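Protein A49R (PDB 4D5T) inhibits host NF-kappa-B activation by interacting with BTRC, which diminishes ubiquitination of the inhibitor NFKBIA and keeps p65/RELA in the cytoplasm. Local coordinates at residues A[25-28]-A[29-33]; A[140-143]-A[144-148]; A[69-72]-A[73-76]. All blocks are in the same frame, centred on the assembly; numbering follows the deposited sequence.

Contact 1: A[25-28]-A[29-33]. With SO4 (sulfate ion), chain I.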
ATOM      1  N   GLU A  25       4.643 -14.219   9.555  1.00 27.56           N
ATOM      2  CA  GLU A  25       5.182 -14.440  10.935  1.00 28.77           C
ATOM      3  C   GLU A  25       6.681 -14.231  11.099  1.00 30.81           C
ATOM      4  O   GLU A  25       7.115 -14.013  12.209  1.00 35.41           O
ATOM      5  CB  GLU A  25       4.840 -15.818  11.482  1.00 31.30           C
ATOM      6  CG  GLU A  25       3.398 -16.146  11.288  1.00 32.01           C
ATOM      7  CD  GLU A  25       2.437 -15.118  11.889  1.00 33.97           C
ATOM      8  OE1 GLU A  25       2.801 -14.450  12.877  1.00 39.46           O
ATOM      9  OE2 GLU A  25       1.297 -14.951  11.377  1.00 37.69           O
ATOM     10  N   THR A  26       7.441 -14.277  10.009  1.00 30.07           N
ATOM     11  CA  THR A  26       8.875 -14.126  10.047  1.00 33.73           C
ATOM     12  C   THR A  26       9.258 -12.654   9.971  1.00 35.45           C
ATOM     13  O   THR A  26      10.442 -12.349  10.087  1.00 35.25           O
ATOM     14  CB  THR A  26       9.539 -14.888   8.907  1.00 32.16           C
ATOM     15  OG1 THR A  26       9.220 -14.293   7.647  1.00 30.83           O
ATOM     16  CG2 THR A  26       9.009 -16.356   8.848  1.00 34.08           C
ATOM     17  N   ILE A  27       8.292 -11.755   9.784  1.00 31.37           N
ATOM     18  CA  ILE A  27       8.642 -10.362   9.720  1.00 36.46           C
ATOM     19  C   ILE A  27       8.232  -9.591  10.988  1.00 32.75           C
ATOM     20  O   ILE A  27       7.059  -9.505  11.354  1.00 37.23           O
ATOM     21  CB  ILE A  27       7.936  -9.707   8.567  1.00 38.75           C
ATOM     22  CG1 ILE A  27       8.134 -10.547   7.305  1.00 45.52           C
ATOM     23  CG2 ILE A  27       8.461  -8.302   8.389  1.00 40.26           C
ATOM     24  CD1 ILE A  27       7.202 -10.180   6.166  1.00 45.25           C
ATOM     25  N   ASP A  28       9.229  -9.067  11.679  0.61 32.49           N
ATOM     26  CA  ASP A  28       9.022  -8.275  12.884  0.61 33.04           C
ATOM     27  C   ASP A  28       8.112  -7.073  12.531  0.61 30.24           C
ATOM     28  O   ASP A  28       8.257  -6.469  11.481  0.61 29.49           O
ATOM     29  CB  ASP A  28      10.389  -7.825  13.477  0.61 36.88           C
ATOM     30  CG  ASP A  28      10.231  -7.008  14.812  0.61 40.36           C
ATOM     31  OD1 ASP A  28      10.193  -7.656  15.883  0.61 43.84           O
ATOM     32  OD2 ASP A  28      10.122  -5.760  14.859  0.61 40.63           O
ATOM     33  N   ASN A  29       7.193  -6.729  13.420  1.00 28.20           N
ATOM     34  CA  ASN A  29       6.273  -5.624  13.192  1.00 26.51           C
ATOM     35  C   ASN A  29       6.951  -4.312  12.931  1.00 25.59           C
ATOM     36  O   ASN A  29       6.484  -3.554  12.090  1.00 24.63           O
ATOM     37  CB  ASN A  29       5.289  -5.488  14.373  1.00 27.34           C
ATOM     38  CG  ASN A  29       4.065  -4.687  14.009  1.00 29.15           C
ATOM     39  OD1 ASN A  29       3.355  -5.023  13.058  1.00 29.48           O
ATOM     40  ND2 ASN A  29       3.870  -3.598  14.704  1.00 30.04           N
ATOM     41  N   ASP A  30       8.047  -4.021  13.632  0.54 27.04           N
ATOM     42  CA  ASP A  30       8.702  -2.732  13.445  0.54 29.17           C
ATOM     43  C   ASP A  30       9.323  -2.707  12.057  0.54 27.61           C
ATOM     44  O   ASP A  30       9.355  -1.655  11.410  0.54 27.25           O
ATOM     45  CB  ASP A  30       9.721  -2.407  14.549  0.54 31.12           C
ATOM     46  CG  ASP A  30       9.069  -2.108  15.903  0.54 33.59           C
ATOM     47  OD1 ASP A  30       7.917  -1.586  15.964  0.54 30.93           O
ATOM     48  OD2 ASP A  30       9.742  -2.375  16.931  0.54 37.03           O
ATOM     49  N   ILE A  31       9.821  -3.861  11.592  1.00 27.10           N
ATOM     50  CA  ILE A  31      10.430  -3.932  10.255  1.00 26.40           C
ATOM     51  C   ILE A  31       9.324  -3.816   9.197  1.00 26.70           C
ATOM     52  O   ILE A  31       9.482  -3.103   8.207  1.00 24.58           O
ATOM     53  CB  ILE A  31      11.256  -5.232  10.123  1.00 29.80           C
ATOM     54  CG1 ILE A  31      12.444  -5.128  11.167  1.00 32.83           C
ATOM     55  CG2 ILE A  31      11.614  -5.488   8.643  1.00 29.86           C
ATOM     56  CD1 ILE A  31      13.543  -6.147  11.088  1.00 40.06           C
ATOM     57  N   LEU A  32       8.183  -4.470   9.417  1.00 23.52           N
ATOM     58  CA  LEU A  32       7.067  -4.359   8.489  1.00 23.35           C
ATOM     59  C   LEU A  32       6.645  -2.910   8.301  1.00 22.65           C
ATOM     60  O   LEU A  32       6.514  -2.418   7.168  1.00 21.44           O
ATOM     61  CB  LEU A  32       5.884  -5.217   8.968  1.00 22.93           C
ATOM     62  CG  LEU A  32       4.584  -5.068   8.189  1.00 22.52           C
ATOM     63  CD1 LEU A  32       4.725  -5.556   6.770  1.00 22.64           C
ATOM     64  CD2 LEU A  32       3.495  -5.841   8.911  1.00 22.94           C
ATOM     65  N   ASN A  33       6.514  -2.199   9.405  1.00 22.69           N
ATOM     66  CA  ASN A  33       6.108  -0.790   9.341  1.00 22.78           C
ATOM     67  C   ASN A  33       7.134   0.118   8.680  1.00 21.44           C
ATOM     68  O   ASN A  33       6.768   1.004   7.903  1.00 23.80           O
ATOM     69  CB  ASN A  33       5.750  -0.261  10.719  1.00 23.53           C
ATOM     70  CG  ASN A  33       4.468  -0.889  11.267  1.00 25.01           C
ATOM     71  OD1 ASN A  33       3.684  -1.518  10.525  1.00 23.67           O
ATOM     72  ND2 ASN A  33       4.301  -0.812  12.560  1.00 25.11           N
TER
HETATM   73  S   SO4 I1000       5.741  -8.867  16.248  0.80 42.09           S
HETATM   74  O1  SO4 I1000       7.069  -8.268  15.938  0.80 34.43           O
HETATM   75  O2  SO4 I1000       5.816 -10.202  16.855  0.80 40.16           O
HETATM   76  O3  SO4 I1000       4.995  -8.898  15.016  0.80 36.60           O
HETATM   77  O4  SO4 I1000       5.043  -7.984  17.200  0.80 39.65           O
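The extended backbone of Ile27 and Asp28 enters helix 29-40, whose first turn is closed by a bond from Leu32 N to Asp28 O at 2.9 Å. The side chain of Asp28 lies beside that of Asp30, pointing the same way. With CG anti to the backbone N (chi1 -178°), one carboxylate oxygen is carried to the amide of Asp30, and Asp30 N reaches Asp28 OD2 at 3.0 Å. The donor stands above the carboxylate plane, 43° out of it. This bond, made in the conformer described here of the two modelled for Asp28, identifies the residue as the N-cap.

Among the helices of this Bcl-2-like bundle, the cap marks where the loop after helix 9-23 passes into the next helix. A sulfate, probably from the crystallisation liquor, sits at the same helix start: Asn29 N points almost straight at sulfate O1, 3.0 Å away and 178° at the hydrogen, and Lys132 NZ also binds the ion.

Below the cap the contact is apolar. Ile27 CG2 meets Leu32 CB at 4.1 Å, the two side chains crossing at about a right angle, and Ile31 CG2 at 4.2 Å. Leu32 is buried against Phe50 of helix 49-61, while Asn29 ND2 and Asn33 ND2 both bond to Ile129 O, fastening this turn to the loop before helix 132-150.

Contact 2: A[140-143]-A[144-148]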
ATOM      1  N   LEU A 140      -5.771 -13.355   1.370  1.00 25.04           N
ATOM      2  CA  LEU A 140      -6.184 -14.261   0.274  1.00 27.94           C
ATOM      3  C   LEU A 140      -7.477 -13.735  -0.369  1.00 27.64           C
ATOM      4  O   LEU A 140      -7.606 -13.680  -1.599  1.00 26.88           O
ATOM      5  CB  LEU A 140      -6.293 -15.670   0.788  1.00 27.56           C
ATOM      6  CG  LEU A 140      -4.974 -16.286   1.294  1.00 28.04           C
ATOM      7  CD1 LEU A 140      -5.241 -17.698   1.758  1.00 30.30           C
ATOM      8  CD2 LEU A 140      -3.768 -16.313   0.328  1.00 28.00           C
ATOM      9  N   GLN A 141      -8.447 -13.379   0.467  1.00 27.69           N
ATOM     10  CA  GLN A 141      -9.702 -12.858  -0.071  1.00 29.79           C
ATOM     11  C   GLN A 141      -9.496 -11.573  -0.852  1.00 27.40           C
ATOM     12  O   GLN A 141     -10.167 -11.374  -1.871  1.00 26.01           O
ATOM     13  CB  GLN A 141     -10.718 -12.601   1.028  1.00 31.95           C
ATOM     14  CG  GLN A 141     -12.083 -12.160   0.547  1.00 35.06           C
ATOM     15  CD  GLN A 141     -12.765 -13.197  -0.325  1.00 39.55           C
ATOM     16  OE1 GLN A 141     -13.083 -14.268   0.143  1.00 48.75           O
ATOM     17  NE2 GLN A 141     -12.990 -12.877  -1.602  1.00 40.54           N
ATOM     18  N   LEU A 142      -8.676 -10.681  -0.313  1.00 26.41           N
ATOM     19  CA  LEU A 142      -8.420  -9.400  -0.978  1.00 27.27           C
ATOM     20  C   LEU A 142      -7.774  -9.611  -2.348  1.00 25.16           C
ATOM     21  O   LEU A 142      -8.147  -8.960  -3.335  1.00 25.09           O
ATOM     22  CB  LEU A 142      -7.530  -8.516  -0.164  1.00 26.42           C
ATOM     23  CG  LEU A 142      -7.182  -7.195  -0.850  1.00 24.88           C
ATOM     24  CD1 LEU A 142      -8.416  -6.376  -1.174  1.00 27.09           C
ATOM     25  CD2 LEU A 142      -6.296  -6.393   0.041  1.00 25.38           C
ATOM     26  N   SER A 143      -6.842 -10.545  -2.405  1.00 25.15           N
ATOM     27  CA  SER A 143      -6.272 -10.946  -3.715  1.00 25.84           C
ATOM     28  C   SER A 143      -7.386 -11.346  -4.727  1.00 27.11           C
ATOM     29  O   SER A 143      -7.376 -10.931  -5.876  1.00 26.19           O
ATOM     30  CB  SER A 143      -5.277 -12.097  -3.494  1.00 27.89           C
ATOM     31  OG  SER A 143      -4.776 -12.590  -4.742  1.00 33.33           O
ATOM     32  N   ASN A 144      -8.326 -12.195  -4.310  1.00 28.99           N
ATOM     33  CA  ASN A 144      -9.453 -12.519  -5.189  1.00 32.36           C
ATOM     34  C   ASN A 144     -10.309 -11.318  -5.585  1.00 30.56           C
ATOM     35  O   ASN A 144     -10.696 -11.217  -6.726  1.00 33.80           O
ATOM     36  CB  ASN A 144     -10.309 -13.633  -4.620  1.00 35.86           C
ATOM     37  CG  ASN A 144      -9.563 -14.954  -4.540  1.00 39.96           C
ATOM     38  OD1 ASN A 144      -8.696 -15.249  -5.343  1.00 41.66           O
ATOM     39  ND2 ASN A 144      -9.931 -15.778  -3.573  1.00 45.26           N
ATOM     40  N   ASP A 145     -10.558 -10.416  -4.669  1.00 30.08           N
ATOM     41  CA  ASP A 145     -11.440  -9.256  -4.899  1.00 31.76           C
ATOM     42  C   ASP A 145     -10.752  -8.296  -5.878  1.00 31.86           C
ATOM     43  O   ASP A 145     -11.394  -7.744  -6.794  1.00 33.78           O
ATOM     44  CB  ASP A 145     -11.693  -8.501  -3.616  1.00 32.49           C
ATOM     45  CG  ASP A 145     -12.588  -9.257  -2.644  1.00 34.28           C
ATOM     46  OD1 ASP A 145     -13.201 -10.235  -3.048  1.00 38.21           O
ATOM     47  OD2 ASP A 145     -12.615  -8.849  -1.479  1.00 34.91           O
ATOM     48  N   ILE A 146      -9.423  -8.137  -5.748  1.00 29.12           N
ATOM     49  CA  ILE A 146      -8.663  -7.325  -6.665  1.00 29.70           C
ATOM     50  C   ILE A 146      -8.591  -7.942  -8.093  1.00 31.96           C
ATOM     51  O   ILE A 146      -8.743  -7.241  -9.113  1.00 29.77           O
ATOM     52  CB  ILE A 146      -7.243  -7.063  -6.123  1.00 29.60           C
ATOM     53  CG1 ILE A 146      -7.366  -6.098  -4.963  1.00 28.90           C
ATOM     54  CG2 ILE A 146      -6.340  -6.529  -7.210  1.00 29.63           C
ATOM     55  CD1 ILE A 146      -6.127  -5.876  -4.192  1.00 29.52           C
ATOM     56  N   ARG A 147      -8.421  -9.252  -8.170  1.00 30.60           N
ATOM     57  CA  ARG A 147      -8.476  -9.898  -9.454  1.00 34.07           C
ATOM     58  C   ARG A 147      -9.811  -9.639 -10.163  1.00 37.94           C
ATOM     59  O   ARG A 147      -9.832  -9.374 -11.364  1.00 37.46           O
ATOM     60  CB  ARG A 147      -8.258 -11.404  -9.316  1.00 35.68           C
ATOM     61  CG  ARG A 147      -6.801 -11.713  -8.983  1.00 37.46           C
ATOM     62  CD  ARG A 147      -6.582 -13.122  -8.526  1.00 41.23           C
ATOM     63  NE  ARG A 147      -6.979 -14.049  -9.567  1.00 41.25           N
ATOM     64  CZ  ARG A 147      -6.839 -15.364  -9.492  1.00 46.50           C
ATOM     65  NH1 ARG A 147      -6.360 -15.949  -8.395  1.00 46.64           N
ATOM     66  NH2 ARG A 147      -7.227 -16.101 -10.523  1.00 44.84           N
ATOM     67  N   GLU A 148     -10.910  -9.844  -9.424  1.00 37.70           N
ATOM     68  CA  GLU A 148     -12.257  -9.695  -9.953  1.00 41.99           C
ATOM     69  C   GLU A 148     -12.513  -8.261 -10.412  1.00 41.51           C
ATOM     70  O   GLU A 148     -13.059  -8.050 -11.483  1.00 47.48           O
ATOM     71  CB  GLU A 148     -13.220 -10.096  -8.861  1.00 46.64           C
ATOM     72  CG  GLU A 148     -14.664 -10.241  -9.229  1.00 57.31           C
ATOM     73  CD  GLU A 148     -15.439 -10.782  -8.025  1.00 67.29           C
ATOM     74  OE1 GLU A 148     -15.282 -10.221  -6.893  1.00 72.59           O
ATOM     75  OE2 GLU A 148     -16.165 -11.786  -8.195  1.00 78.88           O
TER
HETATM   76  O   HOH W   1      -6.158 -14.773  -5.583  1.00 37.36           O
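Gln141 and Asp145, Leu142 and Ile146, and Ser143 and Arg147 are successive i to i+4 pairs along nearly two turns of helix 132-150, the last helix of this all-helical Bcl-2-like fold. Although the helix is kinked at 140-141, the i to i+4 bonds within these residues are intact: Ile146 N to Leu142 O measures 2.9 Å and Arg147 N to Ser143 O 3.0 Å.

Each pair serves a different face. On the exposed one, Gln141 NE2 donates to Asp145 OD1 at 3.0 Å. CG of Gln141 leaves anti to the backbone N (chi1 -176°), and the bend at chi2 swings the amide forward along the helix. The donor arrives 42° above the carboxylate plane, and the amide and carboxylate planes lie 32° apart. On the buried face Leu142 CG and Ile146 CD1 touch at 3.7 Å; Leu142 continues onto Phe53 of helix 49-61 and Val99 of helix 95-109, and Ile146 onto Val57.

The third face turns to helix 9-23. There one water lies 2.7 Å from Ser143 OG, donates to Asn144 OD1 at 2.6 Å and accepts from Arg147 NH1 at 3.1 Å. The aliphatic part of Arg147 runs over the carbonyl of Ser143, with CG 3.3 Å from Ser143 O, before the chain bends at chi3. Its NE hydrogen-bonds to His10 ND1, and Ser143 OG has weak bonds to Leu13 O and Ser17 OG.

With three side chains gripping it, the water is probably well ordered, and the guanidinium group is held both by that water and by His10, so its rotation is likely fixed.

Contact 3: A[69-72]-A[73-76]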
ATOM      1  N   GLU A  69      -2.383  14.099 -11.364  1.00 45.89           N
ATOM      2  CA  GLU A  69      -3.119  15.274 -11.842  1.00 48.22           C
ATOM      3  C   GLU A  69      -4.201  15.639 -10.821  1.00 44.47           C
ATOM      4  O   GLU A  69      -4.334  16.779 -10.390  1.00 43.80           O
ATOM      5  CB  GLU A  69      -3.783  15.002 -13.229  1.00 50.84           C
ATOM      6  CG  GLU A  69      -2.926  15.128 -14.486  1.00 56.44           C
ATOM      7  CD  GLU A  69      -1.991  16.308 -14.484  1.00 61.47           C
ATOM      8  OE1 GLU A  69      -2.454  17.440 -14.712  1.00 65.23           O
ATOM      9  OE2 GLU A  69      -0.783  16.076 -14.242  1.00 66.58           O
ATOM     10  N   LEU A  70      -4.925  14.641 -10.351  1.00 40.91           N
ATOM     11  CA  LEU A  70      -5.958  14.899  -9.349  1.00 39.80           C
ATOM     12  C   LEU A  70      -5.368  15.530  -8.058  1.00 38.43           C
ATOM     13  O   LEU A  70      -5.852  16.570  -7.570  1.00 40.20           O
ATOM     14  CB  LEU A  70      -6.714  13.606  -9.011  1.00 36.91           C
ATOM     15  CG  LEU A  70      -7.911  13.692  -8.075  1.00 37.23           C
ATOM     16  CD1 LEU A  70      -8.876  12.525  -8.281  1.00 36.41           C
ATOM     17  CD2 LEU A  70      -7.469  13.656  -6.625  1.00 37.65           C
ATOM     18  N   ILE A  71      -4.326  14.926  -7.536  1.00 36.33           N
ATOM     19  CA  ILE A  71      -3.691  15.409  -6.314  1.00 37.51           C
ATOM     20  C   ILE A  71      -3.102  16.810  -6.479  1.00 42.01           C
ATOM     21  O   ILE A  71      -3.198  17.610  -5.555  1.00 41.39           O
ATOM     22  CB  ILE A  71      -2.645  14.391  -5.820  1.00 38.10           C
ATOM     23  CG1 ILE A  71      -3.364  13.233  -5.121  1.00 36.74           C
ATOM     24  CG2 ILE A  71      -1.697  15.021  -4.829  1.00 37.29           C
ATOM     25  CD1 ILE A  71      -2.611  11.955  -5.178  1.00 36.51           C
ATOM     26  N   ASN A  72      -2.570  17.105  -7.667  1.00 44.03           N
ATOM     27  CA  ASN A  72      -2.159  18.476  -8.027  1.00 47.26           C
ATOM     28  C   ASN A  72      -3.243  19.523  -7.943  1.00 47.87           C
ATOM     29  O   ASN A  72      -2.947  20.683  -7.734  1.00 48.67           O
ATOM     30  CB  ASN A  72      -1.670  18.567  -9.468  1.00 50.43           C
ATOM     31  CG  ASN A  72      -0.227  18.181  -9.615  1.00 55.43           C
ATOM     32  OD1 ASN A  72       0.437  17.845  -8.623  1.00 53.12           O
ATOM     33  ND2 ASN A  72       0.259  18.182 -10.855  1.00 51.85           N
ATOM     34  N   SER A  73      -4.487  19.133  -8.176  1.00 48.33           N
ATOM     35  CA  SER A  73      -5.605  20.067  -8.108  1.00 46.81           C
ATOM     36  C   SER A  73      -6.043  20.307  -6.654  1.00 45.09           C
ATOM     37  O   SER A  73      -6.832  21.188  -6.405  1.00 45.25           O
ATOM     38  CB  SER A  73      -6.772  19.523  -8.924  1.00 47.12           C
ATOM     39  OG  SER A  73      -7.429  18.452  -8.252  1.00 45.87           O
ATOM     40  N   LEU A  74      -5.526  19.559  -5.685  1.00 44.98           N
ATOM     41  CA  LEU A  74      -5.992  19.706  -4.304  1.00 44.95           C
ATOM     42  C   LEU A  74      -5.238  20.764  -3.534  1.00 46.24           C
ATOM     43  O   LEU A  74      -4.057  20.985  -3.769  1.00 47.98           O
ATOM     44  CB  LEU A  74      -5.862  18.398  -3.562  1.00 42.36           C
ATOM     45  CG  LEU A  74      -6.610  17.197  -4.155  1.00 42.68           C
ATOM     46  CD1 LEU A  74      -6.412  15.973  -3.268  1.00 40.71           C
ATOM     47  CD2 LEU A  74      -8.082  17.483  -4.364  1.00 43.60           C
ATOM     48  N   ASP A  75      -5.918  21.409  -2.601  1.00 49.56           N
ATOM     49  CA  ASP A  75      -5.229  22.337  -1.680  1.00 54.54           C
ATOM     50  C   ASP A  75      -4.833  21.633  -0.373  1.00 52.90           C
ATOM     51  O   ASP A  75      -5.115  20.445  -0.164  1.00 44.34           O
ATOM     52  CB  ASP A  75      -6.057  23.608  -1.416  1.00 57.50           C
ATOM     53  CG  ASP A  75      -7.381  23.331  -0.734  1.00 56.77           C
ATOM     54  OD1 ASP A  75      -7.520  22.359   0.047  1.00 57.44           O
ATOM     55  OD2 ASP A  75      -8.313  24.099  -0.980  1.00 59.58           O
ATOM     56  N   ASP A  76      -4.126  22.359   0.487  1.00 53.66           N
ATOM     57  CA  ASP A  76      -3.587  21.733   1.680  1.00 53.06           C
ATOM     58  C   ASP A  76      -4.665  21.201   2.598  1.00 50.25           C
ATOM     59  O   ASP A  76      -4.463  20.163   3.237  1.00 44.28           O
ATOM     60  CB  ASP A  76      -2.646  22.666   2.437  1.00 57.01           C
ATOM     61  CG  ASP A  76      -1.214  22.500   1.981  1.00 62.85           C
ATOM     62  OD1 ASP A  76      -0.558  21.446   2.322  1.00 57.78           O
ATOM     63  OD2 ASP A  76      -0.780  23.407   1.244  1.00 56.15           O
TER
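Ser73 OG and Ser73 N both bond to Leu70 O at the C-terminal end of helix 64-72 of this Bcl-2-like bundle, in a 3-10-like turn, so one carbonyl takes two donors from the same residue. The two approach differently. The hydroxyl lies in the carbonyl plane, on a lone pair, and donates at 2.5 Å, unusually short and therefore doubtful in its exact length; the amide comes from 61° above that plane at 3.0 Å. Ser73 OG stands between its own backbone N and carbonyl carbon (chi1 75°), and from there it can reach back to the carbonyl three residues earlier.

Leu74 N follows with another bond spanning three residues, to Ile71 O at 3.0 Å. The i to i+4 bond from Ser73 N to Glu69 O, 3.2 Å long, is weak by comparison. The pattern is consistent with the helix tightening as it gives way to the short link that leads into helix 76-87.

Leu74 lies back across the carbonyls just used. Its CB is 3.4 Å from Ile71 O, and its CD1 methyl meets Leu70 CD2 at 4.2 Å and, more loosely, Ile71 CG1 at 4.5 Å. Further out, Ile71 is buried against Phe114 of helix 112-126.

Beyond Leu74 the chain is extended up to Asp75, the N-cap of helix 76-87: the Asp75 side chain caps a backbone N just beyond, and Asp75 N bonds to Glu78 OE1, as to the N3 residue of a capping box. One residue on, Asp76 OD1 is hydrogen-bonded to Tyr118 OH.

From the N terminus, contact 1 comes first, at the turn between helix 9-23 and the start of helix 29-40. Contact 3 follows, where helix 64-72 passes into helix 76-87, and contact 2 comes last, within helix 132-150. Each is local and closes no long loop; they run in series and neither nest nor cross. Contacts 1 and 3 lie on opposite sides of the chain's centre, their centres 33 Å apart. None touches another: even contacts 1 and 2 keep their nearest atoms about 12 Å apart. Yet helix 132-150, which holds contact 2, touches contact 1 through Lys132, and helix 49-61 packs on both, whereas contact 3 rests on helix 112-126.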